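Local coordinates for protein Stk_08120 (Sulfolobus tokodaii str. 7, PDB 2EJX) that probably serves as a fatty acid carrier, as a member of a family restricted to thermoacidophiles within the Bet v 1-like clan, at residues I130-E133 and R134-R137. Sequence-based numbering, arbitrary orientation.
Sequences IRLE and RIKR
Four successive i to i+4 hydrogen bonds tie Ile-130-Glu-133 to Arg-134-Arg-137 as one regular alpha-helical run, from Arg-134 N on Ile-130 O (2.8 Å) to Arg-137 N on Glu-133 O (2.8 Å). On this scaffold Glu-133 illustrates how one carboxylate can serve cations both three and four residues ahead. A bend at chi2 (-64°) swings its carboxylate across the side of the helix, about level with its own turn, and Arg-137 reaches back to it, NE meeting OE1 at 2.8 Å on the anti side; the donor is nearly in line, and OE1 lies close to the guanidinium plane. Arg-137 NH2 adds a weak bond to the same oxygen, so the guanidinium presents an edge, although the two flat groups are turned 54° apart. Lys-136 runs alongside Glu-133 and bends at chi3, placing NZ 3.0 Å from OE1 in a weaker salt bridge. OE2 accepts from a water, which in turn weakly accepts from Arg-137 NH2. This network closes the last turns of the long C-terminal helix 105-137, which in the Bet v 1-like fold accompanies a seven-stranded antiparallel sheet; here it packs beside the short helices 17-24 and 27-34. Phe-29 touches both Glu-133 and Arg-137, and Arg-137 NH1 has a second salt bridge, to Asp-26. A leucine in place of Arg-137 would probably leave Asp-26 without this mate and Glu-133 with Lys-136 as its remaining cation here, its carboxylate freer to turn. On a neighbouring face, Ile-130 CG2 rests 3.9 Å from Arg-134 CD, while the arginine's guanidinium reaches on to Gln-15 and the terminal carboxylate of Ile-139. Around the helix, Ile-135 CD1 lies 3.7 Å from Arg-131 NH1, approaching the guanidinium obliquely, and 4.4 Å from Leu-132 CD2 in a looser apolar contact.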
loop_
_atom_site.group_PDB
_atom_site.type_symbol
_atom_site.label_atom_id
_atom_site.label_comp_id
_atom_site.label_asym_id
_atom_site.label_seq_id
_atom_site.Cartn_x
_atom_site.Cartn_y
_atom_site.Cartn_z
ATOM N N ILE A 130 10.478 -1.856 8.079
ATOM C CA ILE A 130 10.633 -3.229 7.627
ATOM C C ILE A 130 11.426 -4.045 8.625
ATOM O O ILE A 130 11.162 -5.220 8.798
ATOM C CB ILE A 130 11.331 -3.297 6.253
ATOM C CG1 ILE A 130 10.466 -2.632 5.138
ATOM C CG2 ILE A 130 11.778 -4.794 5.920
ATOM C CD1 ILE A 130 9.164 -3.466 4.683
ATOM N N ARG A 131 12.406 -3.436 9.284
ATOM C CA ARG A 131 13.178 -4.171 10.284
ATOM C C ARG A 131 12.250 -4.695 11.389
ATOM O O ARG A 131 12.316 -5.868 11.784
ATOM C CB ARG A 131 14.231 -3.288 10.889
ATOM C CG ARG A 131 15.157 -4.026 11.825
ATOM C CD ARG A 131 16.221 -3.080 12.393
ATOM N NE ARG A 131 15.599 -2.064 13.235
ATOM C CZ ARG A 131 15.287 -2.240 14.514
ATOM N NH1 ARG A 131 15.557 -3.387 15.123
ATOM N NH2 ARG A 131 14.697 -1.264 15.181
ATOM N N LEU A 132 11.399 -3.814 11.873
ATOM C CA LEU A 132 10.358 -4.202 12.854
ATOM C C LEU A 132 9.354 -5.242 12.317
ATOM O O LEU A 132 8.987 -6.171 13.054
ATOM C CB LEU A 132 9.632 -2.932 13.356
ATOM C CG LEU A 132 10.514 -2.079 14.258
ATOM C CD1 LEU A 132 9.775 -0.762 14.579
ATOM C CD2 LEU A 132 10.872 -2.792 15.571
ATOM N N GLU A 133 8.899 -5.085 11.065
ATOM C CA GLU A 133 8.041 -6.107 10.432
ATOM C C GLU A 133 8.729 -7.468 10.410
ATOM O O GLU A 133 8.138 -8.474 10.706
ATOM C CB GLU A 133 7.621 -5.671 8.995
ATOM C CG GLU A 133 6.599 -4.507 8.984
ATOM C CD GLU A 133 5.261 -4.935 9.635
ATOM O OE1 GLU A 133 4.886 -6.131 9.625
ATOM O OE2 GLU A 133 4.602 -4.048 10.176
ATOM N N ARG A 134 9.993 -7.485 10.034
ATOM C CA ARG A 134 10.748 -8.732 9.996
ATOM C C ARG A 134 10.886 -9.440 11.347
ATOM O O ARG A 134 10.896 -10.686 11.427
ATOM C CB ARG A 134 12.118 -8.428 9.425
ATOM C CG ARG A 134 12.024 -8.179 7.932
ATOM C CD ARG A 134 13.439 -8.016 7.342
ATOM N NE ARG A 134 14.055 -9.333 7.178
ATOM C CZ ARG A 134 15.182 -9.571 6.503
ATOM N NH1 ARG A 134 15.829 -8.562 5.955
ATOM N NH2 ARG A 134 15.661 -10.823 6.381
ATOM N N ILE A 135 11.045 -8.654 12.400
ATOM C CA ILE A 135 11.223 -9.212 13.748
ATOM C C ILE A 135 9.896 -9.890 14.103
ATOM O O ILE A 135 9.864 -11.054 14.560
ATOM C CB ILE A 135 11.630 -8.143 14.823
ATOM C CG1 ILE A 135 13.077 -7.672 14.637
ATOM C CG2 ILE A 135 11.509 -8.760 16.250
ATOM C CD1 ILE A 135 13.378 -6.348 15.333
ATOM N N LYS A 136 8.797 -9.201 13.821
ATOM C CA LYS A 136 7.460 -9.719 14.172
ATOM C C LYS A 136 7.069 -10.917 13.309
ATOM O O LYS A 136 6.463 -11.882 13.807
ATOM C CB LYS A 136 6.421 -8.618 14.052
ATOM C CG LYS A 136 4.987 -9.098 14.248
ATOM C CD LYS A 136 3.972 -8.065 13.671
ATOM C CE LYS A 136 4.120 -7.909 12.145
ATOM N NZ LYS A 136 2.856 -7.475 11.434
ATOM N N ARG A 137 7.396 -10.865 12.015
ATOM C CA ARG A 137 7.044 -11.963 11.073
ATOM C C ARG A 137 7.993 -13.136 11.065
ATOM O O ARG A 137 7.661 -14.190 10.468
ATOM C CB ARG A 137 6.901 -11.424 9.617
ATOM C CG ARG A 137 5.867 -10.388 9.481
ATOM C CD ARG A 137 6.077 -9.501 8.244
ATOM N NE ARG A 137 5.022 -8.476 8.154
ATOM C CZ ARG A 137 3.849 -8.635 7.524
ATOM N NH1 ARG A 137 3.570 -9.758 6.877
ATOM N NH2 ARG A 137 2.958 -7.649 7.528
HETATM O O HOH W 1 1.711 -5.100 9.186
#